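Local coordinates for novel protein similar to vertebrate potassium voltage-gated channel, subfamily H (Eag-related) family (Danio rerio, PDB 3UKN) that probably forms the pore of a voltage-gated delayed-rectifier potassium channel, of which this chain is the cytoplasmic C-linker and cyclic nucleotide-binding homology domain, at residues Asp68-Leu73 with Leu94-Lys99; Gly106-Arg111 with Asn159-Ala164; Gly125-Leu130 with Thr166-Gln171. All coordinates share one frame; numbering follows the deposited sequence.

Contact 1. Residues Asp68-Leu73 with Leu94-Lys99; sequences DIAMHL and LSLIIK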
loop_
_atom_site.group_PDB
_atom_site.type_symbol
_atom_site.label_atom_id
_atom_site.label_comp_id
_atom_site.label_asym_id
_atom_site.label_seq_id
_atom_site.Cartn_x
_atom_site.Cartn_y
_atom_site.Cartn_z
ATOM N N ASP B 68 -23.059 8.301 -1.016
ATOM C CA ASP B 68 -23.310 9.241 0.063
ATOM C C ASP B 68 -22.042 9.941 0.582
ATOM O O ASP B 68 -22.059 11.145 0.848
ATOM C CB ASP B 68 -24.126 8.589 1.184
ATOM C CG ASP B 68 -25.610 8.493 0.842
ATOM O OD1 ASP B 68 -26.019 9.050 -0.206
ATOM O OD2 ASP B 68 -26.371 7.880 1.623
ATOM N N ILE B 69 -20.943 9.200 0.720
ATOM C CA ILE B 69 -19.673 9.837 1.061
ATOM C C ILE B 69 -19.203 10.810 -0.037
ATOM O O ILE B 69 -18.820 11.953 0.242
ATOM C CB ILE B 69 -18.556 8.815 1.276
ATOM C CG1 ILE B 69 -18.854 7.940 2.502
ATOM C CG2 ILE B 69 -17.231 9.540 1.422
ATOM C CD1 ILE B 69 -18.231 6.560 2.434
ATOM N N ALA B 70 -19.211 10.353 -1.281
ATOM C CA ALA B 70 -18.710 11.202 -2.363
ATOM C C ALA B 70 -19.383 12.595 -2.393
ATOM O O ALA B 70 -18.697 13.611 -2.551
ATOM C CB ALA B 70 -18.811 10.498 -3.712
ATOM N N MET B 71 -20.703 12.642 -2.199
ATOM C CA MET B 71 -21.439 13.911 -2.173
ATOM C C MET B 71 -20.842 14.966 -1.228
ATOM O O MET B 71 -20.994 16.167 -1.464
ATOM C CB MET B 71 -22.914 13.687 -1.816
ATOM C CG MET B 71 -23.826 13.249 -2.963
ATOM S SD MET B 71 -25.406 12.661 -2.312
ATOM C CE MET B 71 -25.876 11.422 -3.530
ATOM N N HIS B 72 -20.180 14.528 -0.159
ATOM C CA HIS B 72 -19.590 15.469 0.796
ATOM C C HIS B 72 -18.163 15.897 0.435
ATOM O O HIS B 72 -17.529 16.667 1.170
ATOM C CB HIS B 72 -19.606 14.889 2.212
ATOM C CG HIS B 72 -20.967 14.808 2.814
ATOM N ND1 HIS B 72 -21.797 13.710 2.646
ATOM C CD2 HIS B 72 -21.664 15.681 3.581
ATOM C CE1 HIS B 72 -22.932 13.917 3.279
ATOM N NE2 HIS B 72 -22.877 15.106 3.863
ATOM N N LEU B 73 -17.644 15.390 -0.679
ATOM C CA LEU B 73 -16.286 15.753 -1.072
ATOM C C LEU B 73 -16.330 16.726 -2.228
ATOM O O LEU B 73 -17.121 16.555 -3.162
ATOM C CB LEU B 73 -15.453 14.518 -1.455
ATOM C CG LEU B 73 -15.375 13.379 -0.426
ATOM C CD1 LEU B 73 -14.460 12.220 -0.893
ATOM C CD2 LEU B 73 -14.928 13.905 0.912
ATOM N N LEU B 94 -13.311 8.551 -8.596
ATOM C CA LEU B 94 -12.042 9.247 -8.475
ATOM C C LEU B 94 -11.907 9.976 -7.156
ATOM O O LEU B 94 -10.831 10.016 -6.554
ATOM C CB LEU B 94 -11.850 10.247 -9.626
ATOM C CG LEU B 94 -11.523 9.651 -10.997
ATOM C CD1 LEU B 94 -11.361 10.748 -12.068
ATOM C CD2 LEU B 94 -10.263 8.819 -10.901
ATOM N N SER B 95 -12.985 10.586 -6.713
ATOM C CA SER B 95 -12.887 11.440 -5.537
ATOM C C SER B 95 -12.636 10.596 -4.305
ATOM O O SER B 95 -12.057 11.078 -3.334
ATOM C CB SER B 95 -14.159 12.287 -5.337
ATOM O OG SER B 95 -15.202 11.474 -4.861
ATOM N N LEU B 96 -13.078 9.341 -4.346
ATOM C CA LEU B 96 -12.904 8.444 -3.205
ATOM C C LEU B 96 -11.485 7.846 -3.052
ATOM O O LEU B 96 -11.181 7.256 -2.018
ATOM C CB LEU B 96 -13.962 7.333 -3.232
ATOM C CG LEU B 96 -15.425 7.764 -3.094
ATOM C CD1 LEU B 96 -16.380 6.630 -3.460
ATOM C CD2 LEU B 96 -15.709 8.297 -1.694
ATOM N N ILE B 97 -10.631 7.990 -4.069
ATOM C CA ILE B 97 -9.262 7.458 -4.009
ATOM C C ILE B 97 -8.218 8.581 -3.989
ATOM O O ILE B 97 -7.025 8.341 -4.158
ATOM C CB ILE B 97 -8.923 6.458 -5.184
ATOM C CG1 ILE B 97 -8.941 7.174 -6.551
ATOM C CG2 ILE B 97 -9.845 5.217 -5.155
ATOM C CD1 ILE B 97 -8.516 6.295 -7.748
ATOM N N ILE B 98 -8.671 9.810 -3.773
ATOM C CA ILE B 98 -7.760 10.946 -3.711
ATOM C C ILE B 98 -7.178 11.078 -2.303
ATOM O O ILE B 98 -7.905 11.007 -1.322
ATOM C CB ILE B 98 -8.476 12.280 -4.110
ATOM C CG1 ILE B 98 -8.848 12.275 -5.590
ATOM C CG2 ILE B 98 -7.611 13.483 -3.786
ATOM C CD1 ILE B 98 -9.548 13.518 -6.019
ATOM N N LYS B 99 -5.870 11.280 -2.212
ATOM C CA LYS B 99 -5.174 11.379 -0.931
ATOM C C LYS B 99 -4.528 12.740 -0.832
ATOM O O LYS B 99 -4.454 13.473 -1.821
ATOM C CB LYS B 99 -4.047 10.345 -0.850
ATOM C CG LYS B 99 -4.439 8.940 -1.251
ATOM C CD LYS B 99 -4.961 8.191 -0.053
ATOM C CE LYS B 99 -5.256 6.743 -0.412
ATOM N NZ LYS B 99 -5.812 6.034 0.775
#
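Leu-96 carries its CG anti to its own carbonyl carbon (chi1 -63°), and chi2 of 167° sends CD1 on along the chain and turns the other methyl, CD2, to helix 63-71. In Ile-69, chi1 of -65° puts CG1 beside the backbone N and leaves CG2 anti to that N, which turns this methyl toward the same point. The two side chains cross at about a right angle, and Ile-69 CG2 lies 3.7 Å from Leu-96 CD2. The same CD2 lies 4.3 Å from Ala-70 CB and 4.2 Å from Leu-73 CD1. One methyl of Leu-96 is thus shared by three residues of 68-73. The contact is small apolar packing between the C-terminal ends of two helices, 63-71 and 88-96. It joins the last turn of a C-linker helix to the helix that leads into the beta roll of the cyclic nucleotide-binding homology domain. Beside it, Leu-73 CD1 rests against the main chain, 3.6 Å from Ser-95 O. Ser-95 OG sits between its own N and carbonyl carbon and is hydrogen-bonded to Arg-92 O one turn back. Toward 68-73 it makes packing contact, 3.9 Å from Ala-70 CB. On the second subunit, Met-38 packs on Ile-69, and Arg-37 forms a salt bridge with Asp-68.

Contact 2. Residues Gly106-Arg111 with Asn159-Ala164; sequences GEFLIR and NANVKA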
loop_
_atom_site.group_PDB
_atom_site.type_symbol
_atom_site.label_atom_id
_atom_site.label_comp_id
_atom_site.label_asym_id
_atom_site.label_seq_id
_atom_site.Cartn_x
_atom_site.Cartn_y
_atom_site.Cartn_z
ATOM N N GLY B 106 12.414 21.444 1.137
ATOM C CA GLY B 106 13.574 20.635 0.797
ATOM C C GLY B 106 13.276 19.146 0.716
ATOM O O GLY B 106 14.158 18.341 0.398
ATOM N N GLU B 107 12.035 18.778 1.016
ATOM C CA GLU B 107 11.614 17.376 0.950
ATOM C C GLU B 107 11.320 17.008 -0.508
ATOM O O GLU B 107 10.635 17.755 -1.210
ATOM C CB GLU B 107 10.394 17.118 1.859
ATOM C CG GLU B 107 9.716 15.752 1.658
ATOM C CD GLU B 107 8.515 15.515 2.601
ATOM O OE1 GLU B 107 8.262 16.369 3.486
ATOM O OE2 GLU B 107 7.822 14.473 2.448
ATOM N N PHE B 108 11.849 15.874 -0.968
ATOM C CA PHE B 108 11.648 15.450 -2.362
ATOM C C PHE B 108 10.253 14.874 -2.580
ATOM O O PHE B 108 9.877 13.888 -1.936
ATOM C CB PHE B 108 12.690 14.396 -2.780
ATOM C CG PHE B 108 14.047 14.962 -3.078
ATOM C CD1 PHE B 108 14.437 15.213 -4.393
ATOM C CD2 PHE B 108 14.939 15.238 -2.047
ATOM C CE1 PHE B 108 15.686 15.739 -4.672
ATOM C CE2 PHE B 108 16.201 15.772 -2.322
ATOM C CZ PHE B 108 16.573 16.018 -3.640
ATOM N N LEU B 109 9.486 15.470 -3.488
ATOM C CA LEU B 109 8.213 14.878 -3.895
ATOM C C LEU B 109 8.520 13.723 -4.827
ATOM O O LEU B 109 7.950 12.641 -4.701
ATOM C CB LEU B 109 7.344 15.914 -4.599
ATOM C CG LEU B 109 6.052 15.378 -5.206
ATOM C CD1 LEU B 109 5.242 14.749 -4.101
ATOM C CD2 LEU B 109 5.276 16.501 -5.868
ATOM N N ILE B 110 9.474 13.960 -5.729
ATOM C CA ILE B 110 9.884 13.005 -6.757
ATOM C C ILE B 110 11.395 13.082 -6.969
ATOM O O ILE B 110 11.962 14.169 -7.003
ATOM C CB ILE B 110 9.182 13.337 -8.081
ATOM C CG1 ILE B 110 7.781 12.732 -8.079
ATOM C CG2 ILE B 110 9.993 12.841 -9.273
ATOM C CD1 ILE B 110 6.765 13.555 -8.803
ATOM N N ARG B 111 12.052 11.933 -7.094
ATOM C CA ARG B 111 13.486 11.916 -7.384
ATOM C C ARG B 111 13.690 11.503 -8.827
ATOM O O ARG B 111 13.092 10.530 -9.299
ATOM C CB ARG B 111 14.233 10.952 -6.466
ATOM C CG ARG B 111 14.433 11.447 -5.043
ATOM C CD ARG B 111 15.330 10.494 -4.230
ATOM N NE ARG B 111 15.337 10.844 -2.810
ATOM C CZ ARG B 111 16.077 11.814 -2.273
ATOM N NH1 ARG B 111 16.899 12.538 -3.025
ATOM N NH2 ARG B 111 16.000 12.063 -0.977
ATOM N N ASN B 159 12.016 12.428 -15.233
ATOM C CA ASN B 159 13.125 13.127 -15.864
ATOM C C ASN B 159 13.668 14.285 -15.030
ATOM O O ASN B 159 14.601 14.974 -15.450
ATOM C CB ASN B 159 12.669 13.660 -17.219
ATOM C CG ASN B 159 11.568 14.692 -17.083
ATOM O OD1 ASN B 159 11.503 15.416 -16.084
ATOM N ND2 ASN B 159 10.682 14.746 -18.064
ATOM N N ALA B 160 13.079 14.516 -13.863
ATOM C CA ALA B 160 13.547 15.591 -12.994
ATOM C C ALA B 160 13.214 15.326 -11.526
ATOM O O ALA B 160 12.346 14.512 -11.215
ATOM C CB ALA B 160 12.962 16.920 -13.441
ATOM N N ASN B 161 13.923 15.995 -10.625
ATOM C CA ASN B 161 13.541 16.005 -9.222
ATOM C C ASN B 161 12.474 17.082 -9.008
ATOM O O ASN B 161 12.504 18.131 -9.680
ATOM C CB ASN B 161 14.751 16.317 -8.320
ATOM C CG ASN B 161 15.962 15.455 -8.629
ATOM O OD1 ASN B 161 15.939 14.242 -8.426
ATOM N ND2 ASN B 161 17.033 16.081 -9.105
ATOM N N VAL B 162 11.534 16.833 -8.099
ATOM C CA VAL B 162 10.638 17.892 -7.640
ATOM C C VAL B 162 10.758 18.019 -6.136
ATOM O O VAL B 162 10.471 17.068 -5.403
ATOM C CB VAL B 162 9.136 17.640 -7.949
ATOM C CG1 VAL B 162 8.313 18.802 -7.387
ATOM C CG2 VAL B 162 8.874 17.475 -9.448
ATOM N N LYS B 163 11.162 19.197 -5.678
ATOM C CA LYS B 163 11.433 19.427 -4.266
ATOM C C LYS B 163 10.536 20.543 -3.734
ATOM O O LYS B 163 10.384 21.569 -4.384
ATOM C CB LYS B 163 12.891 19.846 -4.090
ATOM C CG LYS B 163 13.921 18.748 -4.327
ATOM C CD LYS B 163 15.338 19.291 -4.183
ATOM C CE LYS B 163 15.566 19.909 -2.802
ATOM N NZ LYS B 163 16.966 20.390 -2.620
ATOM N N ALA B 164 9.945 20.349 -2.561
ATOM C CA ALA B 164 9.197 21.421 -1.922
ATOM C C ALA B 164 10.148 22.562 -1.635
ATOM O O ALA B 164 11.311 22.340 -1.298
ATOM C CB ALA B 164 8.555 20.932 -0.626
#
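This is an antiparallel strand pairing in the four-stranded sheet of the cyclic nucleotide-binding homology domain. Strand 108-110 is an outermost strand of this sheet within the chain, and 161-164 is its inner neighbour. Phe-108 and Leu-109 also make main-chain hydrogen bonds with Val-48 and Asn-49. Five main-chain hydrogen bonds join the two segments. Val-162 O accepts two: Leu-109 N comes nearly along the C=O axis at 2.7 Å, and Ile-110 N lies on a lone pair at 3.3 Å. Val-162 N answers to Ile-110 O at 2.9 Å. Toward Gly-106, Ala-164 N gives a straight bond to Glu-107 O (3.0 Å, 166°), in the carbonyl plane.

Phe-108 and Lys-163 form a non-hydrogen-bonded pair, and their side chains run alongside each other. Lys-163 CG lies over one face of the Phe-108 ring, 3.7 Å from its centroid, as a CH-pi contact. Arg-111 NH1 is 3.3 Å above the opposite face, over the centre, so the ring lies between two basic side chains. Asn-161 CB meets the ring edge at CE1; its OD1 is hydrogen-bonded to Gln-112 N. Ile-110 and Val-162 are paired on the other face of the sheet. Leu-109 runs alongside Val-162, its CD2 4.1 Å from Val-162 CG1. Tyr-120 packs on Leu-109 and Ile-110. Leu-109 and Ile-110 both face Val-162, a classic beta bulge in the cupin-like beta roll.

Contact 3. Residues Gly125-Leu130 with Thr166-Gln171; sequences GSMEVL and TYCDLQ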
loop_
_atom_site.group_PDB
_atom_site.type_symbol
_atom_site.label_atom_id
_atom_site.label_comp_id
_atom_site.label_asym_id
_atom_site.label_seq_id
_atom_site.Cartn_x
_atom_site.Cartn_y
_atom_site.Cartn_z
ATOM N N GLY B 125 1.488 26.034 -1.171
ATOM C CA GLY B 125 2.923 25.912 -1.086
ATOM C C GLY B 125 3.584 26.092 -2.430
ATOM O O GLY B 125 2.917 26.239 -3.459
ATOM N N SER B 126 4.910 26.080 -2.419
ATOM C CA SER B 126 5.666 26.194 -3.648
ATOM C C SER B 126 6.683 25.070 -3.747
ATOM O O SER B 126 7.101 24.509 -2.735
ATOM C CB SER B 126 6.357 27.547 -3.718
ATOM O OG SER B 126 5.408 28.582 -3.541
ATOM N N MET B 127 7.062 24.735 -4.976
ATOM C CA MET B 127 8.015 23.664 -5.217
ATOM C C MET B 127 8.839 24.009 -6.428
ATOM O O MET B 127 8.398 24.762 -7.298
ATOM C CB MET B 127 7.284 22.358 -5.506
ATOM C CG MET B 127 5.966 22.220 -4.783
ATOM S SD MET B 127 5.369 20.547 -4.945
ATOM C CE MET B 127 6.339 19.745 -3.675
ATOM N N GLU B 128 10.033 23.443 -6.495
ATOM C CA GLU B 128 10.892 23.647 -7.651
ATOM C C GLU B 128 11.022 22.346 -8.440
ATOM O O GLU B 128 11.051 21.265 -7.846
ATOM C CB GLU B 128 12.270 24.136 -7.194
ATOM C CG GLU B 128 12.937 23.218 -6.176
ATOM C CD GLU B 128 14.268 23.757 -5.660
ATOM O OE1 GLU B 128 14.776 24.755 -6.215
ATOM O OE2 GLU B 128 14.805 23.175 -4.692
ATOM N N VAL B 129 11.061 22.442 -9.768
ATOM C CA VAL B 129 11.523 21.319 -10.592
ATOM C C VAL B 129 13.031 21.496 -10.813
ATOM O O VAL B 129 13.485 22.574 -11.189
ATOM C CB VAL B 129 10.801 21.240 -11.949
ATOM C CG1 VAL B 129 11.248 20.006 -12.728
ATOM C CG2 VAL B 129 9.287 21.217 -11.762
ATOM N N LEU B 130 13.799 20.444 -10.536
ATOM C CA LEU B 130 15.258 20.458 -10.662
ATOM C C LEU B 130 15.690 19.308 -11.543
ATOM O O LEU B 130 15.491 18.150 -11.188
ATOM C CB LEU B 130 15.932 20.250 -9.300
ATOM C CG LEU B 130 15.746 21.232 -8.146
ATOM C CD1 LEU B 130 16.664 20.838 -7.020
ATOM C CD2 LEU B 130 16.063 22.641 -8.584
ATOM N N THR B 166 8.647 25.476 0.068
ATOM C CA THR B 166 8.028 25.836 1.334
ATOM C C THR B 166 7.230 24.628 1.821
ATOM O O THR B 166 7.215 23.570 1.169
ATOM C CB THR B 166 7.090 27.059 1.181
ATOM O OG1 THR B 166 5.885 26.676 0.501
ATOM C CG2 THR B 166 7.781 28.170 0.385
ATOM N N TYR B 167 6.595 24.775 2.979
ATOM C CA TYR B 167 5.585 23.825 3.411
ATOM C C TYR B 167 4.518 23.748 2.342
ATOM O O TYR B 167 4.016 24.783 1.890
ATOM C CB TYR B 167 5.002 24.236 4.761
ATOM C CG TYR B 167 5.982 23.973 5.871
ATOM C CD1 TYR B 167 6.157 22.685 6.353
ATOM C CD2 TYR B 167 6.772 24.987 6.396
ATOM C CE1 TYR B 167 7.065 22.406 7.348
ATOM C CE2 TYR B 167 7.700 24.717 7.400
ATOM C CZ TYR B 167 7.838 23.417 7.873
ATOM O OH TYR B 167 8.740 23.099 8.861
ATOM N N CYS B 168 4.209 22.520 1.920
ATOM C CA CYS B 168 3.256 22.261 0.836
ATOM C C CYS B 168 2.123 21.334 1.247
ATOM O O CYS B 168 2.299 20.410 2.040
ATOM C CB CYS B 168 3.959 21.619 -0.360
ATOM S SG CYS B 168 5.102 22.673 -1.225
ATOM N N ASP B 169 0.958 21.584 0.670
ATOM C CA ASP B 169 -0.191 20.716 0.844
ATOM C C ASP B 169 -0.570 20.119 -0.511
ATOM O O ASP B 169 -1.018 20.829 -1.416
ATOM C CB ASP B 169 -1.354 21.503 1.431
ATOM C CG ASP B 169 -2.488 20.616 1.876
ATOM O OD1 ASP B 169 -2.677 19.536 1.276
ATOM O OD2 ASP B 169 -3.197 21.005 2.826
ATOM N N LEU B 170 -0.384 18.811 -0.645
ATOM C CA LEU B 170 -0.559 18.133 -1.912
ATOM C C LEU B 170 -1.736 17.168 -1.909
ATOM O O LEU B 170 -2.054 16.572 -0.887
ATOM C CB LEU B 170 0.713 17.357 -2.234
ATOM C CG LEU B 170 1.986 18.196 -2.300
ATOM C CD1 LEU B 170 3.214 17.284 -2.290
ATOM C CD2 LEU B 170 1.967 19.043 -3.548
ATOM N N GLN B 171 -2.385 17.032 -3.059
ATOM C CA GLN B 171 -3.344 15.964 -3.291
ATOM C C GLN B 171 -2.801 15.097 -4.400
ATOM O O GLN B 171 -1.957 15.537 -5.179
ATOM C CB GLN B 171 -4.703 16.512 -3.725
ATOM C CG GLN B 171 -5.423 17.265 -2.655
ATOM C CD GLN B 171 -6.798 17.718 -3.081
ATOM O OE1 GLN B 171 -7.245 17.456 -4.204
ATOM N NE2 GLN B 171 -7.483 18.409 -2.182
#
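Thr-166 OG1 is gripped by two hydrogen bonds. It accepts from Ser-126 N at 3.1 Å, with an N-H...O angle of 152°, and donates to Tyr-167 O at 3.0 Å. The second bond reaches its carbonyl from above the plane. The hydroxyl is put there by chi1 of 74°, which sets OG1 between the backbone N and the carbonyl carbon. One hydroxyl thus serves as donor and acceptor at once. A weak bond from Thr-166 N to Ser-126 O, 3.3 Å long, runs the other way, so Ser-126 meets Thr-166 through both its N-H and its carbonyl.

Gly-125 CA lies 3.4 Å from Tyr-167 O. A CB here would clash with Tyr-167 O and Cys-168 CA, and the backbone angles also favour glycine.

The CB of Cys-168 is directed toward 125-130, and its SG, anti to its own carbonyl carbon, lies 3.1 Å from Ser-126 O and 3.7 Å from Met-127 CG. Met-127 and Leu-170 meet tip to tip, SD to CD2 at 4.0 Å. The bend of Met-127 at chi3 (81°) turns its CE, which comes 4.0 Å from Cys-168 SG. Ala-164 also packs on Met-127, and Cys-103 on Cys-168 and Leu-170. Strand 127-131 belongs to the four-stranded sheet and 168-174 to the five-stranded one. The contact therefore joins one strand from each sheet, with Met-127, Cys-168 and Leu-170 buried between them, as in the beta roll of cyclic nucleotide-binding domains.

In the fold
Contact 1 closes before the other two open along the chain. It joins helices 63-71 and 88-96, beside the second subunit. Contacts 2 and 3 cross in sequence and both belong to the beta roll, with centres about 9 Å apart. They meet where strand 161-164 pairs with 127-131: probable hydrogen bonds run from Asn-161 N to Leu-130 O and from Glu-128 N to Lys-163 O. Strand 168-174 then follows 161-164 into the other sheet. Contact 1 lies about 27 Å from contact 2, centre to centre, but touches contact 3 at Gln-171. Residues 98-99, which follow helix 88-96, thus pack directly against strand 168-174 of the roll.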